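Local coordinates for tyrosine specific protein phosphatase (Trypanosoma cruzi, PDB 4AZ1), which probably removes phosphate from phosphotyrosine residues of proteins, at residues Leu105-Leu108 / Tyr109-Ile113; Leu122-Gly126 / Phe127-Asp131; Ala130-Tyr133 / Trp134-Arg138; Val260-Met263 / Arg264-Arg267. All coordinates share one frame; numbering follows the deposited sequence.

Interaction 1 of 4, residues Leu105-Leu108 / Tyr109-Ile113; sequences LAML and YEKKI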
loop_
_atom_site.group_PDB
_atom_site.type_symbol
_atom_site.label_atom_id
_atom_site.label_comp_id
_atom_site.label_asym_id
_atom_site.label_seq_id
_atom_site.Cartn_x
_atom_site.Cartn_y
_atom_site.Cartn_z
ATOM N N LEU A 105 0.687 -7.406 2.124
ATOM C CA LEU A 105 1.176 -7.610 3.489
ATOM C C LEU A 105 0.115 -8.273 4.359
ATOM O O LEU A 105 0.426 -9.122 5.214
ATOM C CB LEU A 105 1.630 -6.283 4.115
ATOM C CG LEU A 105 2.801 -5.582 3.409
ATOM C CD1 LEU A 105 3.266 -4.318 4.160
ATOM C CD2 LEU A 105 3.965 -6.519 3.195
ATOM N N ALA A 106 -1.139 -7.880 4.149
ATOM C CA ALA A 106 -2.241 -8.459 4.909
ATOM C C ALA A 106 -2.358 -9.949 4.614
ATOM O O ALA A 106 -2.651 -10.755 5.510
ATOM C CB ALA A 106 -3.548 -7.760 4.578
ATOM N N MET A 107 -2.159 -10.302 3.346
ATOM C CA MET A 107 -2.160 -11.695 2.925
ATOM C C MET A 107 -1.056 -12.453 3.640
ATOM O O MET A 107 -1.312 -13.510 4.212
ATOM C CB MET A 107 -1.976 -11.810 1.409
ATOM C CG MET A 107 -1.988 -13.247 0.887
ATOM S SD MET A 107 -0.347 -14.033 0.891
ATOM C CE MET A 107 0.585 -12.800 -0.039
ATOM N N LEU A 108 0.165 -11.908 3.611
ATOM C CA LEU A 108 1.297 -12.553 4.267
ATOM C C LEU A 108 0.966 -12.793 5.724
ATOM O O LEU A 108 1.286 -13.848 6.289
ATOM C CB LEU A 108 2.539 -11.669 4.194
ATOM C CG LEU A 108 3.151 -11.466 2.820
ATOM C CD1 LEU A 108 4.410 -10.617 2.948
ATOM C CD2 LEU A 108 3.455 -12.845 2.228
ATOM N N TYR A 109 0.305 -11.808 6.323
ATOM C CA TYR A 109 0.018 -11.841 7.741
ATOM C C TYR A 109 -1.085 -12.831 8.087
ATOM O O TYR A 109 -0.922 -13.651 8.988
ATOM C CB TYR A 109 -0.357 -10.446 8.249
ATOM C CG TYR A 109 -0.578 -10.429 9.737
ATOM C CD1 TYR A 109 0.502 -10.367 10.617
ATOM C CD2 TYR A 109 -1.859 -10.504 10.271
ATOM C CE1 TYR A 109 0.305 -10.372 11.988
ATOM C CE2 TYR A 109 -2.063 -10.506 11.647
ATOM C CZ TYR A 109 -0.977 -10.437 12.494
ATOM O OH TYR A 109 -1.172 -10.440 13.856
ATOM N N GLU A 110 -2.220 -12.726 7.405
ATOM C CA GLU A 110 -3.359 -13.595 7.691
ATOM C C GLU A 110 -3.062 -15.064 7.353
ATOM O O GLU A 110 -3.497 -15.971 8.068
ATOM C CB GLU A 110 -4.606 -13.121 6.929
ATOM C CG GLU A 110 -5.899 -13.830 7.348
ATOM C CD GLU A 110 -6.693 -14.354 6.163
ATOM O OE1 GLU A 110 -6.586 -13.765 5.066
ATOM O OE2 GLU A 110 -7.418 -15.361 6.328
ATOM N N LYS A 111 -2.318 -15.288 6.269
ATOM C CA LYS A 111 -1.995 -16.646 5.839
ATOM C C LYS A 111 -0.757 -17.211 6.529
ATOM O O LYS A 111 -0.431 -18.385 6.337
ATOM C CB LYS A 111 -1.831 -16.714 4.312
ATOM C CG LYS A 111 -3.136 -16.537 3.568
ATOM C CD LYS A 111 -4.130 -17.599 4.003
ATOM C CE LYS A 111 -5.503 -17.369 3.394
ATOM N NZ LYS A 111 -6.422 -18.543 3.625
ATOM N N LYS A 112 -0.083 -16.380 7.328
ATOM C CA LYS A 112 1.102 -16.812 8.076
ATOM C C LYS A 112 2.189 -17.320 7.124
ATOM O O LYS A 112 2.834 -18.343 7.373
ATOM C CB LYS A 112 0.751 -17.899 9.116
ATOM C CG LYS A 112 -0.396 -17.534 10.070
ATOM C CD LYS A 112 -0.139 -16.210 10.777
ATOM C CE LYS A 112 -1.405 -15.687 11.472
ATOM N NZ LYS A 112 -1.279 -14.248 11.857
ATOM N N ILE A 113 2.385 -16.603 6.028
ATOM C CA ILE A 113 3.391 -16.990 5.051
ATOM C C ILE A 113 4.780 -16.913 5.690
ATOM O O ILE A 113 5.106 -15.934 6.373
ATOM C CB ILE A 113 3.293 -16.115 3.795
ATOM C CG1 ILE A 113 1.937 -16.338 3.114
ATOM C CG2 ILE A 113 4.448 -16.398 2.842
ATOM C CD1 ILE A 113 1.654 -17.805 2.758
#

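Interaction 2 of 4, residues Leu122-Gly126 / Phe127-Asp131; sequences LEEGG and FVKAD. With FMT (formic acid), chain G.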
loop_
_atom_site.group_PDB
_atom_site.type_symbol
_atom_site.label_atom_id
_atom_site.label_comp_id
_atom_site.label_asym_id
_atom_site.label_seq_id
_atom_site.Cartn_x
_atom_site.Cartn_y
_atom_site.Cartn_z
ATOM N N LEU A 122 14.058 -3.949 -8.193
ATOM C CA LEU A 122 12.983 -2.963 -8.217
ATOM C C LEU A 122 12.899 -2.315 -9.594
ATOM O O LEU A 122 11.798 -2.052 -10.095
ATOM C CB LEU A 122 13.254 -1.869 -7.155
ATOM C CG LEU A 122 13.187 -2.361 -5.701
ATOM C CD1 LEU A 122 13.744 -1.278 -4.722
ATOM C CD2 LEU A 122 11.747 -2.729 -5.341
ATOM N N GLU A 123 14.072 -2.051 -10.181
ATOM C CA GLU A 123 14.208 -1.392 -11.480
ATOM C C GLU A 123 15.278 -2.105 -12.281
ATOM O O GLU A 123 16.334 -2.447 -11.737
ATOM C CB GLU A 123 14.699 0.058 -11.305
ATOM C CG GLU A 123 13.768 0.963 -10.532
ATOM C CD GLU A 123 14.329 2.365 -10.385
ATOM O OE1 GLU A 123 15.385 2.660 -10.990
ATOM O OE2 GLU A 123 13.712 3.179 -9.667
ATOM N N GLU A 124 15.036 -2.281 -13.580
ATOM C CA GLU A 124 16.001 -2.939 -14.466
ATOM C C GLU A 124 15.963 -2.246 -15.808
ATOM O O GLU A 124 14.886 -2.049 -16.368
ATOM C CB GLU A 124 15.669 -4.436 -14.677
ATOM C CG GLU A 124 15.817 -5.303 -13.422
ATOM C CD GLU A 124 15.380 -6.746 -13.637
ATOM O OE1 GLU A 124 15.004 -7.096 -14.784
ATOM O OE2 GLU A 124 15.423 -7.542 -12.659
ATOM N N GLY A 125 17.131 -1.879 -16.321
ATOM C CA GLY A 125 17.238 -1.347 -17.667
ATOM C C GLY A 125 16.572 -0.008 -17.872
ATOM O O GLY A 125 16.429 0.443 -19.017
ATOM N N GLY A 126 16.173 0.642 -16.778
ATOM C CA GLY A 126 15.531 1.943 -16.886
ATOM C C GLY A 126 14.025 1.836 -16.710
ATOM O O GLY A 126 13.301 2.815 -16.876
ATOM N N PHE A 127 13.555 0.647 -16.340
ATOM C CA PHE A 127 12.119 0.434 -16.168
ATOM C C PHE A 127 11.800 -0.123 -14.795
ATOM O O PHE A 127 12.618 -0.856 -14.216
ATOM C CB PHE A 127 11.596 -0.485 -17.280
ATOM C CG PHE A 127 11.871 0.067 -18.645
ATOM C CD1 PHE A 127 11.033 1.041 -19.188
ATOM C CD2 PHE A 127 13.005 -0.318 -19.350
ATOM C CE1 PHE A 127 11.293 1.606 -20.434
ATOM C CE2 PHE A 127 13.274 0.244 -20.618
ATOM C CZ PHE A 127 12.414 1.201 -21.152
ATOM N N VAL A 128 10.623 0.227 -14.276
ATOM C CA VAL A 128 10.188 -0.265 -12.963
ATOM C C VAL A 128 9.698 -1.704 -13.057
ATOM O O VAL A 128 8.859 -2.026 -13.895
ATOM C CB VAL A 128 9.037 0.581 -12.363
ATOM C CG1 VAL A 128 8.776 0.135 -10.928
ATOM C CG2 VAL A 128 9.365 2.085 -12.394
ATOM N N LYS A 129 10.202 -2.569 -12.184
ATOM C CA LYS A 129 9.723 -3.946 -12.106
ATOM C C LYS A 129 8.903 -4.186 -10.839
ATOM O O LYS A 129 7.973 -4.987 -10.836
ATOM C CB LYS A 129 10.917 -4.910 -12.116
ATOM C CG LYS A 129 11.709 -4.890 -13.405
ATOM C CD LYS A 129 10.892 -5.530 -14.521
ATOM C CE LYS A 129 11.661 -5.572 -15.829
ATOM N NZ LYS A 129 10.794 -6.230 -16.880
ATOM N N ALA A 130 9.268 -3.509 -9.753
ATOM C CA ALA A 130 8.611 -3.749 -8.469
ATOM C C ALA A 130 8.654 -2.527 -7.561
ATOM O O ALA A 130 9.409 -1.578 -7.805
ATOM C CB ALA A 130 9.244 -4.948 -7.757
ATOM N N ASP A 131 7.859 -2.580 -6.496
ATOM C CA ASP A 131 7.809 -1.502 -5.517
ATOM C C ASP A 131 8.192 -2.038 -4.147
ATOM O O ASP A 131 7.732 -3.109 -3.739
ATOM C CB ASP A 131 6.407 -0.880 -5.471
ATOM C CG ASP A 131 6.105 -0.035 -6.708
ATOM O OD1 ASP A 131 6.528 1.142 -6.743
ATOM O OD2 ASP A 131 5.443 -0.549 -7.641
HETATM C C FMT G . 17.086 -3.714 -5.848
HETATM O O1 FMT G . 15.992 -4.255 -6.008
HETATM O O2 FMT G . 17.870 -3.470 -6.770
#

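Interaction 3 of 4, residues Ala130-Tyr133 / Trp134-Arg138; sequences ADRY and WPEER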
loop_
_atom_site.group_PDB
_atom_site.type_symbol
_atom_site.label_atom_id
_atom_site.label_comp_id
_atom_site.label_asym_id
_atom_site.label_seq_id
_atom_site.Cartn_x
_atom_site.Cartn_y
_atom_site.Cartn_z
ATOM N N ALA A 130 9.268 -3.509 -9.753
ATOM C CA ALA A 130 8.611 -3.749 -8.469
ATOM C C ALA A 130 8.654 -2.527 -7.561
ATOM O O ALA A 130 9.409 -1.578 -7.805
ATOM C CB ALA A 130 9.244 -4.948 -7.757
ATOM N N ASP A 131 7.859 -2.580 -6.496
ATOM C CA ASP A 131 7.809 -1.502 -5.517
ATOM C C ASP A 131 8.192 -2.038 -4.147
ATOM O O ASP A 131 7.732 -3.109 -3.739
ATOM C CB ASP A 131 6.407 -0.880 -5.471
ATOM C CG ASP A 131 6.105 -0.035 -6.708
ATOM O OD1 ASP A 131 6.528 1.142 -6.743
ATOM O OD2 ASP A 131 5.443 -0.549 -7.641
ATOM N N ARG A 132 9.045 -1.297 -3.448
ATOM C CA ARG A 132 9.526 -1.721 -2.133
ATOM C C ARG A 132 8.409 -1.910 -1.098
ATOM O O ARG A 132 7.530 -1.044 -0.924
ATOM C CB ARG A 132 10.557 -0.719 -1.597
ATOM C CG ARG A 132 11.153 -1.129 -0.247
ATOM C CD ARG A 132 12.325 -0.225 0.127
ATOM N NE ARG A 132 11.948 1.177 0.019
ATOM C CZ ARG A 132 11.269 1.841 0.956
ATOM N NH1 ARG A 132 10.900 1.231 2.080
ATOM N NH2 ARG A 132 10.963 3.122 0.775
ATOM N N TYR A 133 8.443 -3.042 -0.404
ATOM C CA TYR A 133 7.503 -3.268 0.685
ATOM C C TYR A 133 8.203 -3.631 1.999
ATOM O O TYR A 133 7.556 -4.056 2.957
ATOM C CB TYR A 133 6.467 -4.323 0.286
ATOM C CG TYR A 133 7.082 -5.592 -0.267
ATOM C CD1 TYR A 133 7.496 -6.609 0.579
ATOM C CD2 TYR A 133 7.223 -5.778 -1.636
ATOM C CE1 TYR A 133 8.046 -7.786 0.084
ATOM C CE2 TYR A 133 7.781 -6.961 -2.151
ATOM C CZ TYR A 133 8.189 -7.950 -1.281
ATOM O OH TYR A 133 8.733 -9.118 -1.767
ATOM N N TRP A 134 9.522 -3.445 2.039
ATOM C CA TRP A 134 10.312 -3.742 3.239
ATOM C C TRP A 134 10.994 -2.474 3.731
ATOM O O TRP A 134 11.217 -1.560 2.942
ATOM C CB TRP A 134 11.371 -4.810 2.929
ATOM C CG TRP A 134 12.283 -4.404 1.814
ATOM C CD1 TRP A 134 13.428 -3.665 1.914
ATOM C CD2 TRP A 134 12.115 -4.705 0.426
ATOM N NE1 TRP A 134 13.983 -3.488 0.668
ATOM C CE2 TRP A 134 13.197 -4.116 -0.259
ATOM C CE3 TRP A 134 11.153 -5.420 -0.300
ATOM C CZ2 TRP A 134 13.350 -4.230 -1.651
ATOM C CZ3 TRP A 134 11.302 -5.527 -1.681
ATOM C CH2 TRP A 134 12.391 -4.939 -2.340
ATOM N N PRO A 135 11.328 -2.414 5.038
ATOM C CA PRO A 135 12.017 -1.217 5.541
ATOM C C PRO A 135 13.423 -1.149 4.972
ATOM O O PRO A 135 14.071 -2.192 4.816
ATOM C CB PRO A 135 12.104 -1.447 7.066
ATOM C CG PRO A 135 11.239 -2.683 7.358
ATOM C CD PRO A 135 11.162 -3.454 6.077
ATOM N N GLU A 136 13.891 0.056 4.669
ATOM C CA GLU A 136 15.247 0.227 4.184
ATOM C C GLU A 136 16.216 0.133 5.353
ATOM O O GLU A 136 15.942 0.692 6.438
ATOM C CB GLU A 136 15.409 1.593 3.511
ATOM C CG GLU A 136 14.830 1.704 2.108
ATOM C CD GLU A 136 15.146 3.052 1.472
ATOM O OE1 GLU A 136 14.861 4.095 2.106
ATOM O OE2 GLU A 136 15.694 3.064 0.348
ATOM N N GLU A 137 17.340 -0.554 5.126
ATOM C CA GLU A 137 18.449 -0.614 6.089
ATOM C C GLU A 137 18.754 0.725 6.755
ATOM O O GLU A 137 18.928 0.802 7.975
ATOM C CB GLU A 137 19.719 -1.094 5.387
ATOM C CG GLU A 137 19.803 -2.585 5.170
ATOM C CD GLU A 137 20.871 -3.239 6.027
ATOM O OE1 GLU A 137 20.904 -2.975 7.250
ATOM O OE2 GLU A 137 21.678 -4.019 5.472
ATOM N N ARG A 138 18.813 1.776 5.943
ATOM C CA ARG A 138 19.178 3.109 6.421
ATOM C C ARG A 138 18.063 3.808 7.208
ATOM O O ARG A 138 18.196 4.984 7.569
ATOM C CB ARG A 138 19.612 3.984 5.241
#

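Interaction 4 of 4, residues Val260-Met263 / Arg264-Arg267; sequences VSAM and RRQR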
loop_
_atom_site.group_PDB
_atom_site.type_symbol
_atom_site.label_atom_id
_atom_site.label_comp_id
_atom_site.label_asym_id
_atom_site.label_seq_id
_atom_site.Cartn_x
_atom_site.Cartn_y
_atom_site.Cartn_z
ATOM N N VAL A 260 5.732 -27.528 -16.696
ATOM C CA VAL A 260 5.336 -26.195 -17.133
ATOM C C VAL A 260 3.888 -26.205 -17.618
ATOM O O VAL A 260 3.131 -25.271 -17.346
ATOM C CB VAL A 260 6.314 -25.622 -18.179
ATOM C CG1 VAL A 260 5.819 -24.280 -18.726
ATOM C CG2 VAL A 260 7.674 -25.435 -17.529
ATOM N N SER A 261 3.489 -27.284 -18.285
ATOM C CA SER A 261 2.118 -27.392 -18.760
ATOM C C SER A 261 1.141 -27.324 -17.583
ATOM O O SER A 261 0.129 -26.617 -17.635
ATOM C CB SER A 261 1.932 -28.687 -19.548
ATOM O OG SER A 261 1.223 -28.443 -20.743
ATOM N N ALA A 262 1.461 -28.035 -16.508
ATOM C CA ALA A 262 0.602 -28.048 -15.320
ATOM C C ALA A 262 0.604 -26.713 -14.564
ATOM O O ALA A 262 -0.404 -26.331 -13.968
ATOM C CB ALA A 262 0.983 -29.192 -14.395
ATOM N N MET A 263 1.733 -26.012 -14.567
ATOM C CA MET A 263 1.773 -24.686 -13.963
ATOM C C MET A 263 0.878 -23.740 -14.758
ATOM O O MET A 263 0.140 -22.942 -14.185
ATOM C CB MET A 263 3.201 -24.131 -13.945
ATOM C CG MET A 263 4.129 -24.779 -12.934
ATOM S SD MET A 263 5.677 -23.853 -12.781
ATOM C CE MET A 263 6.228 -23.834 -14.498
ATOM N N ARG A 264 0.961 -23.830 -16.084
ATOM C CA ARG A 264 0.164 -22.978 -16.967
ATOM C C ARG A 264 -1.349 -23.134 -16.788
ATOM O O ARG A 264 -2.102 -22.178 -16.985
ATOM C CB ARG A 264 0.564 -23.209 -18.434
ATOM C CG ARG A 264 1.658 -22.270 -18.860
ATOM C CD ARG A 264 2.283 -22.574 -20.217
ATOM N NE ARG A 264 3.291 -21.547 -20.498
ATOM C CZ ARG A 264 3.132 -20.557 -21.371
ATOM N NH1 ARG A 264 2.017 -20.488 -22.095
ATOM N NH2 ARG A 264 4.094 -19.653 -21.539
ATOM N N ARG A 265 -1.794 -24.331 -16.415
ATOM C CA ARG A 265 -3.218 -24.555 -16.175
ATOM C C ARG A 265 -3.661 -23.848 -14.904
ATOM O O ARG A 265 -4.853 -23.610 -14.699
ATOM C CB ARG A 265 -3.540 -26.051 -16.045
ATOM C CG ARG A 265 -3.495 -26.843 -17.341
ATOM C CD ARG A 265 -3.993 -28.285 -17.130
ATOM N NE ARG A 265 -3.004 -29.142 -16.466
ATOM C CZ ARG A 265 -2.076 -29.858 -17.105
ATOM N NH1 ARG A 265 -1.988 -29.828 -18.433
ATOM N NH2 ARG A 265 -1.229 -30.611 -16.416
ATOM N N GLN A 266 -2.705 -23.526 -14.040
ATOM C CA GLN A 266 -3.047 -22.959 -12.737
ATOM C C GLN A 266 -2.804 -21.451 -12.684
ATOM O O GLN A 266 -3.376 -20.750 -11.854
ATOM C CB GLN A 266 -2.262 -23.675 -11.635
ATOM C CG GLN A 266 -2.595 -25.156 -11.472
ATOM C CD GLN A 266 -1.675 -25.829 -10.471
ATOM O OE1 GLN A 266 -1.826 -25.662 -9.260
ATOM N NE2 GLN A 266 -0.700 -26.580 -10.974
ATOM N N ARG A 267 -1.943 -20.962 -13.571
ATOM C CA ARG A 267 -1.729 -19.522 -13.739
ATOM C C ARG A 267 -1.329 -19.265 -15.187
ATOM O O ARG A 267 -0.218 -19.599 -15.605
ATOM C CB ARG A 267 -0.638 -19.000 -12.793
ATOM C CG ARG A 267 -0.375 -17.484 -12.903
ATOM C CD ARG A 267 0.427 -16.979 -11.703
ATOM N NE ARG A 267 0.914 -15.601 -11.855
ATOM C CZ ARG A 267 0.238 -14.508 -11.503
ATOM N NH1 ARG A 267 -0.989 -14.616 -10.994
ATOM N NH2 ARG A 267 0.784 -13.303 -11.678
#

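Interaction 1 of 4, residues Leu105-Leu108 / Tyr109-Ile113
Leu108 and Ile113 make a local apolar contact, five residues apart, where helix 101-110 runs out in a Schellman motif that turns the chain toward strand 115-118. The positive phi of Lys112 (59°) identifies the motif, together with two backbone bonds into the last turn. Ile113 N reaches Leu108 O at 3.0 Å, and Lys112 N makes a weak bond to Tyr109 O. Before them the regular helical pattern still holds, as in the nearly straight bond from Glu110 N to Ala106 O (2.8 Å, 172° at the hydrogen). The reversal brings Ile113 back over the helix: its CB lies 3.6 Å from Leu108 CD2, the two side chains meeting at about a right angle. Met107 SD adds a looser touch on Ile113 CG1 (3.9 Å), its chain bent at both chi2 and chi3. Leu108 also packs on Phe186 and Leu176 of the central sheet, while Tyr109 OH is hydrogen-bonded to Pro182 O. Lys112, though pointed away from the helix at its base, curls so that NZ donates to Tyr109 O at 3.0 Å. An ammonium group so close to the carbonyl-rich end of a helix would be expected to offset part of the helix dipole.

Interaction 2 of 4, residues Leu122-Gly126 / Phe127-Asp131
The hairpin of strands 123-124 and 127-128 forms the tip of the E-loop of classical tyrosine phosphatases, and Glu124 and Phe127 are its closing pair. Glu124 N donates to Phe127 O at 2.9 Å, and Phe127 N returns a bond to Glu124 O at 3.0 Å. Between them Gly125 and Gly126 make a type I' turn; both have positive phi, at Gly126 102°, a backbone conformation that favours glycine. The Phe127 ring folds over the turn, with Gly126 O over one face and Glu124 O near the plane at its edge. Glu123 and Val128 form the adjacent non-hydrogen-bonded pair, where Glu123 CA approaches Phe127 O at 3.2 Å in a CA-H...O contact. The extended chain of Glu124 crosses Lys129 at about a right angle, Glu124 OE1 lying 3.8 Å from Lys129 CE and the CG atoms a little farther apart. Their polar ends turn to the active-site loops: Glu124 forms a salt bridge with Arg232 of the HCX5R signature and accepts from Asp196 N of the WPD loop, while Lys129 NZ forms a salt bridge with the Asp196 side chain. Leu122 N donates to O1 of a formic acid molecule, probably from the crystallisation liquor, at 2.9 Å. Leu122 O is gripped by two donors from the same face of its plane, Lys129 N at 2.7 Å and Ala130 N at 2.9 Å.

Interaction 3 of 4, residues Ala130-Tyr133 / Trp134-Arg138
Arg132 NH1 donates to Trp134 O at 2.9 Å, a bond made nearly straight (163° at the hydrogen), with the oxygen in the guanidinium plane. To get there the Arg132 chain passes over the indole: CG stands 3.7 Å from the centroid of the five-membered ring, close to the ring normal, a CH-pi contact. A bend at chi3 (51°) then swings the guanidinium past the tryptophan and up to its carbonyl. Glu136 stacks on the guanidinium, its CG 3.6 Å from Arg132 NE and its carboxylate nearly parallel to it. Glu136 OE2, 4.2 Å from Arg132 NE, lies well out of the guanidinium plane, so no N-H points at it and the charges interact only beyond salt-bridge range. Glu136 OE1 instead bonds to His47 of the second subunit. Tyr133, Trp134 and Pro135 belong to the YWP motif that follows the E-loop in this family. Within it the two rings form a T-shaped pair, the edge of Trp134 directed at the face of Tyr133 (planes 82° apart), Trp134 CZ3 3.8 Å from Tyr133 CE2. Tyr133 OH is hydrogen-bonded to Gln188 and to His225, the HCX5R histidine, and Arg172 makes a cation-pi contact with Trp134.

Interaction 4 of 4, residues Val260-Met263 / Arg264-Arg267
Gln266 NE2 meets Ala262 O at 3.0 Å in the last turn of helix 255-266, a side-chain bond that takes up a carbonyl of the helix end. The bond is nearly straight (164° at the hydrogen), and the oxygen lies close to the plane of the amide, but the nitrogen stands well above the carbonyl plane of Ala262. With CG anti to the carbonyl carbon (chi1 -64°) and the chain extended beyond it, Gln266 runs back along the helix to reach that oxygen. Beside it Met263 O accepts twice, from Gln266 N at 2.9 Å and from Arg267 N at 2.9 Å. Arg265 folds back in a similar sense through a bend at chi3. One face of its guanidinium lies against the backbone of Ser261 and Ala262, and NH2 comes within 3.3 Å of Ala262 CB. On another side of the helix Arg264 extends alongside Val260, whose CG1 is 4.1 Å from Arg264 NE.

A second shell holds these groups. Asp83 N donates to Gln266 OE1, which fixes the amide from its other end, while Glu32 forms a salt bridge with Arg264 and Val271 O accepts from it. Arg267, leaving the helix with its chain extended as far as NE, donates to Asn80 and to the carbonyls of Ala228 and Gly229. Ala228 and Gly229 belong to the HCX5R phosphate-binding loop, and the helix end carries the first residues of the conserved RxxRxGxxQ segment of classical tyrosine phosphatases.

Interactions 1 and 3 are buried, interaction 4 is partly so, and interaction 2 lies at the surface. Two of them, 1 and 4, finish helices, with different chemistry: a Schellman turn covered by aliphatic side chains in 105-113, a glutamine amide and arginines in 260-267. Interactions 2 and 3 are continuous, sharing Ala130 and Asp131, and Leu122 CD2 of the hairpin packs 3.8 Å from Trp134 CH2; strand pairing thus gives way to ring and guanidinium packing. Interactions 2, 3 and 4 each reach the HCX5R signature, 3 through His225, though 2 and 4 are centred about 26 Å apart. Interactions 3 and 4 sit on opposite sides of the chain's centre, and interaction 3 alone touches the second subunit.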